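Local coordinates for protein putative S-adenosylmethionine-dependent methyltransferase (PDB 1WYZ) that probably acts as an S-adenosylmethionine-dependent methyltransferase of the RsmI-like family, though its own substrate is not established, at residues His34-Asp39 / Ser74-Pro79; Ala4-Pro9 / Thr26-Gly31. One frame throughout, in Å; residues are numbered along the deposited sequence.

In the fold
Both contacts clamp a helix onto the parallel sheet of the N-terminal half, but on opposite faces. Interaction 1 lays helix 70-81 over strand 34-37; interaction 2 lays helix 24-29 under strand 5-8, two places away with strand 86-89 between. The surface they bury is nearly equal. All four touching residues of interaction 2 are buried aliphatic or aromatic groups, whereas interaction 1 runs from a buried isoleucine out to a partly exposed histidine and proline. Alternation along strand 34-37 joins them: His-34 and Ile-36 serve interaction 1, while Phe-35 between them turns to the other face, its CE2 3.9 Å from Leu-8 CD1.

Interaction 1 of 2, residues His34-Asp39 / Ser74-Pro79; sequences HFIVED and SGYLKP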
ATOM      1  N   HIS A  34     -17.911  18.772  -0.482  1.00 58.36           N
ATOM      2  CA  HIS A  34     -18.452  17.831  -1.469  1.00 54.15           C
ATOM      3  C   HIS A  34     -17.662  16.525  -1.508  1.00 50.97           C
ATOM      4  O   HIS A  34     -16.463  16.530  -1.765  1.00 50.86           O
ATOM      5  CB  HIS A  34     -18.406  18.446  -2.871  1.00 40.64           C
ATOM      6  CG  HIS A  34     -18.815  19.884  -2.923  1.00 39.35           C
ATOM      7  ND1 HIS A  34     -18.193  20.862  -2.178  1.00 40.55           N
ATOM      8  CD2 HIS A  34     -19.755  20.518  -3.663  1.00 41.02           C
ATOM      9  CE1 HIS A  34     -18.730  22.036  -2.457  1.00 39.69           C
ATOM     10  NE2 HIS A  34     -19.680  21.854  -3.356  1.00 40.46           N
ATOM     11  N   PHE A  35     -18.336  15.409  -1.284  1.00 36.44           N
ATOM     12  CA  PHE A  35     -17.670  14.116  -1.312  1.00 34.79           C
ATOM     13  C   PHE A  35     -18.240  13.227  -2.405  1.00 35.30           C
ATOM     14  O   PHE A  35     -19.416  13.303  -2.729  1.00 35.22           O
ATOM     15  CB  PHE A  35     -17.822  13.395   0.033  1.00 26.51           C
ATOM     16  CG  PHE A  35     -17.323  14.182   1.202  1.00 22.49           C
ATOM     17  CD1 PHE A  35     -18.109  15.178   1.778  1.00 21.05           C
ATOM     18  CD2 PHE A  35     -16.039  13.967   1.702  1.00 21.21           C
ATOM     19  CE1 PHE A  35     -17.620  15.959   2.831  1.00 21.06           C
ATOM     20  CE2 PHE A  35     -15.538  14.750   2.763  1.00 21.82           C
ATOM     21  CZ  PHE A  35     -16.328  15.744   3.325  1.00 18.00           C
ATOM     22  N   ILE A  36     -17.390  12.389  -2.978  1.00 32.43           N
ATOM     23  CA  ILE A  36     -17.808  11.440  -3.995  1.00 34.42           C
ATOM     24  C   ILE A  36     -17.600  10.119  -3.265  1.00 37.18           C
ATOM     25  O   ILE A  36     -16.485   9.794  -2.863  1.00 34.83           O
ATOM     26  CB  ILE A  36     -16.920  11.526  -5.260  1.00 44.50           C
ATOM     27  CG1 ILE A  36     -17.198  12.835  -6.000  1.00 43.61           C
ATOM     28  CG2 ILE A  36     -17.231  10.377  -6.208  1.00 45.35           C
ATOM     29  CD1 ILE A  36     -18.534  13.022  -6.635  1.00 56.31           C
ATOM     30  N   VAL A  37     -18.680   9.366  -3.080  1.00 50.18           N
ATOM     31  CA  VAL A  37     -18.606   8.117  -2.329  1.00 54.37           C
ATOM     32  C   VAL A  37     -19.276   6.894  -2.941  1.00 57.64           C
ATOM     33  O   VAL A  37     -20.129   7.003  -3.823  1.00 57.35           O
ATOM     34  CB  VAL A  37     -19.213   8.313  -0.931  1.00 62.10           C
ATOM     35  CG1 VAL A  37     -18.413   9.352  -0.152  1.00 61.29           C
ATOM     36  CG2 VAL A  37     -20.665   8.760  -1.069  1.00 60.81           C
ATOM     37  N   GLU A  38     -18.888   5.728  -2.431  1.00 63.96           N
ATOM     38  CA  GLU A  38     -19.435   4.452  -2.878  1.00 69.14           C
ATOM     39  C   GLU A  38     -20.714   4.129  -2.121  1.00 69.66           C
ATOM     40  O   GLU A  38     -21.397   3.164  -2.446  1.00 69.55           O
ATOM     41  CB  GLU A  38     -18.415   3.336  -2.660  1.00 89.26           C
ATOM     42  CG  GLU A  38     -17.177   3.474  -3.522  1.00 94.91           C
ATOM     43  CD  GLU A  38     -16.071   2.529  -3.105  1.00 97.20           C
ATOM     44  OE1 GLU A  38     -16.315   1.305  -3.075  1.00 97.11           O
ATOM     45  OE2 GLU A  38     -14.958   3.016  -2.809  1.00 98.82           O
ATOM     46  N   ASP A  39     -21.022   4.937  -1.110  1.00 57.47           N
ATOM     47  CA  ASP A  39     -22.230   4.765  -0.305  1.00 56.53           C
ATOM     48  C   ASP A  39     -22.372   5.874   0.730  1.00 55.47           C
ATOM     49  O   ASP A  39     -21.582   5.976   1.671  1.00 54.66           O
ATOM     50  CB  ASP A  39     -22.235   3.412   0.403  1.00 72.02           C
ATOM     51  CG  ASP A  39     -23.470   3.216   1.259  1.00 73.45           C
ATOM     52  OD1 ASP A  39     -24.593   3.386   0.736  1.00 74.18           O
ATOM     53  OD2 ASP A  39     -23.318   2.896   2.455  1.00 74.09           O
ATOM     54  N   SER A  74     -17.834  13.432 -14.398  1.00 65.42           N
ATOM     55  CA  SER A  74     -17.359  14.761 -14.764  1.00 63.58           C
ATOM     56  C   SER A  74     -18.211  15.824 -14.080  1.00 64.28           C
ATOM     57  O   SER A  74     -17.689  16.819 -13.564  1.00 63.96           O
ATOM     58  CB  SER A  74     -17.429  14.942 -16.279  1.00 40.14           C
ATOM     59  OG  SER A  74     -16.842  16.167 -16.664  1.00 36.81           O
ATOM     60  N   GLY A  75     -19.526  15.603 -14.087  1.00 44.76           N
ATOM     61  CA  GLY A  75     -20.450  16.531 -13.459  1.00 42.73           C
ATOM     62  C   GLY A  75     -20.177  16.589 -11.974  1.00 41.30           C
ATOM     63  O   GLY A  75     -20.259  17.644 -11.355  1.00 39.32           O
ATOM     64  N   TYR A  76     -19.844  15.444 -11.399  1.00 42.01           N
ATOM     65  CA  TYR A  76     -19.548  15.386  -9.976  1.00 44.03           C
ATOM     66  C   TYR A  76     -18.310  16.210  -9.623  1.00 42.24           C
ATOM     67  O   TYR A  76     -18.202  16.731  -8.513  1.00 41.95           O
ATOM     68  CB  TYR A  76     -19.307  13.946  -9.531  1.00 65.18           C
ATOM     69  CG  TYR A  76     -20.496  13.030  -9.658  1.00 69.90           C
ATOM     70  CD1 TYR A  76     -21.799  13.517  -9.557  1.00 71.61           C
ATOM     71  CD2 TYR A  76     -20.316  11.659  -9.814  1.00 71.46           C
ATOM     72  CE1 TYR A  76     -22.892  12.651  -9.610  1.00 74.38           C
ATOM     73  CE2 TYR A  76     -21.396  10.791  -9.864  1.00 73.28           C
ATOM     74  CZ  TYR A  76     -22.679  11.289  -9.762  1.00 74.55           C
ATOM     75  OH  TYR A  76     -23.744  10.420  -9.819  1.00 78.97           O
ATOM     76  N   LEU A  77     -17.376  16.311 -10.570  1.00 38.26           N
ATOM     77  CA  LEU A  77     -16.134  17.052 -10.383  1.00 35.23           C
ATOM     78  C   LEU A  77     -16.269  18.566 -10.533  1.00 34.27           C
ATOM     79  O   LEU A  77     -15.357  19.311 -10.169  1.00 33.28           O
ATOM     80  CB  LEU A  77     -15.073  16.545 -11.366  1.00 39.80           C
ATOM     81  CG  LEU A  77     -14.223  15.325 -10.995  1.00 38.87           C
ATOM     82  CD1 LEU A  77     -15.088  14.211 -10.480  1.00 38.43           C
ATOM     83  CD2 LEU A  77     -13.447  14.871 -12.220  1.00 42.26           C
ATOM     84  N   LYS A  78     -17.406  19.013 -11.059  1.00 39.06           N
ATOM     85  CA  LYS A  78     -17.653  20.435 -11.286  1.00 39.61           C
ATOM     86  C   LYS A  78     -17.262  21.343 -10.126  1.00 37.84           C
ATOM     87  O   LYS A  78     -16.699  22.417 -10.338  1.00 37.69           O
ATOM     88  CB  LYS A  78     -19.121  20.668 -11.659  1.00 54.34           C
ATOM     89  CG  LYS A  78     -19.501  20.075 -12.990  1.00 55.09           C
ATOM     90  CD  LYS A  78     -20.897  20.472 -13.418  1.00 57.86           C
ATOM     91  CE  LYS A  78     -21.206  19.886 -14.791  1.00 59.47           C
ATOM     92  NZ  LYS A  78     -22.542  20.271 -15.307  1.00 63.05           N
ATOM     93  N   PRO A  79     -17.578  20.941  -8.888  1.00 36.19           N
ATOM     94  CA  PRO A  79     -17.183  21.826  -7.793  1.00 35.68           C
ATOM     95  C   PRO A  79     -15.660  21.981  -7.771  1.00 36.64           C
ATOM     96  O   PRO A  79     -15.138  23.090  -7.601  1.00 36.94           O
ATOM     97  CB  PRO A  79     -17.728  21.109  -6.569  1.00 33.80           C
ATOM     98  CG  PRO A  79     -19.011  20.533  -7.098  1.00 33.81           C
ATOM     99  CD  PRO A  79     -18.559  19.943  -8.425  1.00 34.41           C
TER
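Pro-79 lies over one face of the His-34 imidazole, and one turn earlier on the same helix Tyr-76 meets the end of Ile-36. The proline pair is the close, well-formed packing. Pro-79 CB sits 3.9 Å from the centroid of the His-34 ring and 23° off the normal, a CH-pi contact displaced toward the rim, and Pro-79 CG closes to 3.5 Å from His-34 CD2. In the histidine, chi1 of -42° sets CG beside the backbone N, and chi2 of 57° turns the CD2-NE2 side toward the proline.

Ile-36 is the buried residue of the four; His-34, Tyr-76 and Pro-79 all keep some exposure to solvent. The isoleucine meets Tyr-76 at about a right angle, its CD1 coming obliquely to the CB end of the tyrosine at a distance that is doubtful in this model. Tyr-62 of the edge strand packs against Ile-36, Tyr-76 and Pro-79 alike, and Val-104 of helix 100-110 also touches Ile-36. Helix 70-81 is the helix of a beta-alpha-beta crossover from strand 62-63 to strand 86-89, and it packs on strand 34-37, which lies between them in the sheet.

With carbon doing nearly all the touching, cohesion between these two segments probably comes from dispersion and burial of apolar surface, with no directional bond to set the helix on the strand.

Interaction 2 of 2, residues Ala4-Pro9 / Thr26-Gly31; sequences ALYLLP and TEIIRG
In the first beta-alpha-beta unit of the N-terminal domain, Ile-28 of helix 24-29 reaches onto strand 5-8 and touches both Tyr-6 and Leu-8. Its CD1 methyl makes both contacts. Ile-28 CD1 stands over one face of the tyrosine ring, 4.2 Å from its centroid and 25° off the normal, a CH-pi contact shifted toward the CB end of the ring, where the nearest atom is Tyr-6 CG at 3.9 Å. The same CD1 comes to 3.5 Å from Leu-8 CD2, the closest approach across the two segments, as the two side chains slide past each other in opposite directions. Ile-28 carries CG1 in the crowded position between backbone N and carbonyl carbon (chi1 74°), and chi2 of 87° then swings CD1 onto both strand residues.

Tyr-6 and Leu-8, two apart on an extended strand, point to the same face of the sheet, and the helix that leads the chain on toward strand 34-37 covers that face. Strand 86-89 separates the two strands this crossover joins. Leu-7, between Tyr-6 and Leu-8, points the other way and packs on Met-129 of the second subunit.

Leu-8 works as a fork. While CD2 takes Ile-28, its CD1 branch lies 3.7 Å from Ile-29 CG1, the two side chains crossing at a slant. Ile-29 also packs on Leu-47 and Val-50 of helix 40-50, wedged between that helix and the strand. Leu-118 also touches Tyr-6, Leu-8 and Ile-28, and the tyrosine hydroxyl makes a weak hydrogen bond with Glu-2 O.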
ATOM      1  N   ALA A   4      -8.100  20.630  -4.370  1.00 53.06           N
ATOM      2  CA  ALA A   4      -7.864  19.405  -5.123  1.00 49.31           C
ATOM      3  C   ALA A   4      -8.821  18.284  -4.718  1.00 46.24           C
ATOM      4  O   ALA A   4      -9.692  18.472  -3.869  1.00 45.81           O
ATOM      5  CB  ALA A   4      -6.424  18.945  -4.914  1.00 35.00           C
ATOM      6  N   LEU A   5      -8.649  17.123  -5.350  1.00 33.12           N
ATOM      7  CA  LEU A   5      -9.453  15.943  -5.061  1.00 30.25           C
ATOM      8  C   LEU A   5      -8.651  15.056  -4.108  1.00 29.80           C
ATOM      9  O   LEU A   5      -7.728  14.339  -4.517  1.00 26.98           O
ATOM     10  CB  LEU A   5      -9.779  15.165  -6.351  1.00 36.21           C
ATOM     11  CG  LEU A   5     -10.624  13.882  -6.204  1.00 35.62           C
ATOM     12  CD1 LEU A   5     -12.041  14.233  -5.739  1.00 34.38           C
ATOM     13  CD2 LEU A   5     -10.682  13.137  -7.527  1.00 31.30           C
ATOM     14  N   TYR A   6      -9.004  15.136  -2.831  1.00 34.52           N
ATOM     15  CA  TYR A   6      -8.364  14.363  -1.783  1.00 33.65           C
ATOM     16  C   TYR A   6      -8.980  12.966  -1.692  1.00 34.53           C
ATOM     17  O   TYR A   6     -10.187  12.824  -1.475  1.00 36.67           O
ATOM     18  CB  TYR A   6      -8.538  15.082  -0.449  1.00 33.19           C
ATOM     19  CG  TYR A   6      -7.622  16.276  -0.248  1.00 33.97           C
ATOM     20  CD1 TYR A   6      -6.340  16.113   0.277  1.00 34.04           C
ATOM     21  CD2 TYR A   6      -8.055  17.570  -0.523  1.00 31.78           C
ATOM     22  CE1 TYR A   6      -5.515  17.206   0.531  1.00 31.83           C
ATOM     23  CE2 TYR A   6      -7.237  18.673  -0.272  1.00 31.15           C
ATOM     24  CZ  TYR A   6      -5.965  18.483   0.260  1.00 32.85           C
ATOM     25  OH  TYR A   6      -5.154  19.567   0.539  1.00 34.03           O
ATOM     26  N   LEU A   7      -8.158  11.938  -1.878  1.00 30.79           N
ATOM     27  CA  LEU A   7      -8.611  10.551  -1.792  1.00 29.83           C
ATOM     28  C   LEU A   7      -8.562  10.144  -0.327  1.00 31.05           C
ATOM     29  O   LEU A   7      -7.497   9.822   0.188  1.00 31.03           O
ATOM     30  CB  LEU A   7      -7.692   9.665  -2.626  1.00 22.91           C
ATOM     31  CG  LEU A   7      -8.058   9.485  -4.107  1.00 21.68           C
ATOM     32  CD1 LEU A   7      -8.907  10.631  -4.607  1.00 14.66           C
ATOM     33  CD2 LEU A   7      -6.782   9.333  -4.921  1.00 19.23           C
ATOM     34  N   LEU A   8      -9.719  10.150   0.333  1.00 33.83           N
ATOM     35  CA  LEU A   8      -9.815   9.831   1.766  1.00 36.66           C
ATOM     36  C   LEU A   8      -9.968   8.375   2.244  1.00 34.96           C
ATOM     37  O   LEU A   8     -10.969   7.729   1.969  1.00 37.39           O
ATOM     38  CB  LEU A   8     -10.964  10.639   2.374  1.00 45.13           C
ATOM     39  CG  LEU A   8     -10.988  12.124   2.021  1.00 45.14           C
ATOM     40  CD1 LEU A   8     -12.190  12.775   2.679  1.00 45.50           C
ATOM     41  CD2 LEU A   8      -9.685  12.774   2.482  1.00 46.26           C
ATOM     42  N   PRO A   9      -8.970   7.843   2.966  1.00 25.54           N
ATOM     43  CA  PRO A   9      -9.131   6.458   3.428  1.00 25.76           C
ATOM     44  C   PRO A   9      -9.913   6.291   4.746  1.00 25.13           C
ATOM     45  O   PRO A   9      -9.940   7.189   5.583  1.00 25.12           O
ATOM     46  CB  PRO A   9      -7.686   5.950   3.515  1.00 30.72           C
ATOM     47  CG  PRO A   9      -6.863   7.194   3.718  1.00 28.11           C
ATOM     48  CD  PRO A   9      -7.543   8.212   2.854  1.00 29.27           C
ATOM     49  N   THR A  26      -8.052  14.682   9.256  1.00 41.62           N
ATOM     50  CA  THR A  26      -9.235  15.300   9.843  1.00 41.37           C
ATOM     51  C   THR A  26      -9.251  16.797   9.527  1.00 41.65           C
ATOM     52  O   THR A  26     -10.311  17.395   9.341  1.00 41.10           O
ATOM     53  CB  THR A  26      -9.280  15.113  11.387  1.00 44.37           C
ATOM     54  OG1 THR A  26      -8.874  13.785  11.725  1.00 41.25           O
ATOM     55  CG2 THR A  26     -10.701  15.342  11.922  1.00 44.61           C
ATOM     56  N   GLU A  27      -8.069  17.399   9.468  1.00 34.14           N
ATOM     57  CA  GLU A  27      -7.964  18.822   9.175  1.00 34.72           C
ATOM     58  C   GLU A  27      -8.522  19.147   7.799  1.00 33.88           C
ATOM     59  O   GLU A  27      -9.303  20.086   7.644  1.00 33.13           O
ATOM     60  CB  GLU A  27      -6.507  19.287   9.244  1.00 48.35           C
ATOM     61  CG  GLU A  27      -5.919  19.351  10.646  1.00 52.21           C
ATOM     62  CD  GLU A  27      -4.452  19.739  10.621  1.00 55.09           C
ATOM     63  OE1 GLU A  27      -4.122  20.751   9.961  1.00 53.54           O
ATOM     64  OE2 GLU A  27      -3.635  19.031  11.255  1.00 56.15           O
ATOM     65  N   ILE A  28      -8.123  18.378   6.791  1.00 25.20           N
ATOM     66  CA  ILE A  28      -8.609  18.663   5.455  1.00 25.98           C
ATOM     67  C   ILE A  28     -10.065  18.216   5.290  1.00 25.60           C
ATOM     68  O   ILE A  28     -10.838  18.837   4.566  1.00 22.35           O
ATOM     69  CB  ILE A  28      -7.682  18.038   4.350  1.00 33.84           C
ATOM     70  CG1 ILE A  28      -7.874  16.537   4.267  1.00 33.30           C
ATOM     71  CG2 ILE A  28      -6.217  18.338   4.652  1.00 33.77           C
ATOM     72  CD1 ILE A  28      -9.003  16.092   3.353  1.00 47.06           C
ATOM     73  N   ILE A  29     -10.461  17.155   5.972  1.00 32.33           N
ATOM     74  CA  ILE A  29     -11.848  16.737   5.845  1.00 36.09           C
ATOM     75  C   ILE A  29     -12.771  17.881   6.273  1.00 36.96           C
ATOM     76  O   ILE A  29     -13.783  18.144   5.626  1.00 34.93           O
ATOM     77  CB  ILE A  29     -12.148  15.496   6.685  1.00 36.67           C
ATOM     78  CG1 ILE A  29     -11.570  14.262   5.975  1.00 36.67           C
ATOM     79  CG2 ILE A  29     -13.656  15.388   6.918  1.00 35.78           C
ATOM     80  CD1 ILE A  29     -11.534  12.994   6.822  1.00 46.34           C
ATOM     81  N   ARG A  30     -12.403  18.554   7.364  1.00 68.18           N
ATOM     82  CA  ARG A  30     -13.169  19.683   7.884  1.00 70.48           C
ATOM     83  C   ARG A  30     -13.381  20.741   6.803  1.00 73.86           C
ATOM     84  O   ARG A  30     -14.329  21.531   6.865  1.00 74.67           O
ATOM     85  CB  ARG A  30     -12.438  20.320   9.070  1.00 43.69           C
ATOM     86  CG  ARG A  30     -12.511  19.506  10.344  1.00 44.59           C
ATOM     87  CD  ARG A  30     -11.630  20.075  11.431  1.00 42.88           C
ATOM     88  NE  ARG A  30     -11.665  19.230  12.620  1.00 43.97           N
ATOM     89  CZ  ARG A  30     -10.650  19.083  13.469  1.00 44.50           C
ATOM     90  NH1 ARG A  30      -9.506  19.728  13.262  1.00 43.13           N
ATOM     91  NH2 ARG A  30     -10.777  18.277  14.516  1.00 42.49           N
ATOM     92  N   GLY A  31     -12.490  20.758   5.816  1.00 61.65           N
ATOM     93  CA  GLY A  31     -12.601  21.728   4.746  1.00 62.20           C
ATOM     94  C   GLY A  31     -13.564  21.322   3.649  1.00 63.64           C
ATOM     95  O   GLY A  31     -14.418  22.106   3.235  1.00 64.90           O
TER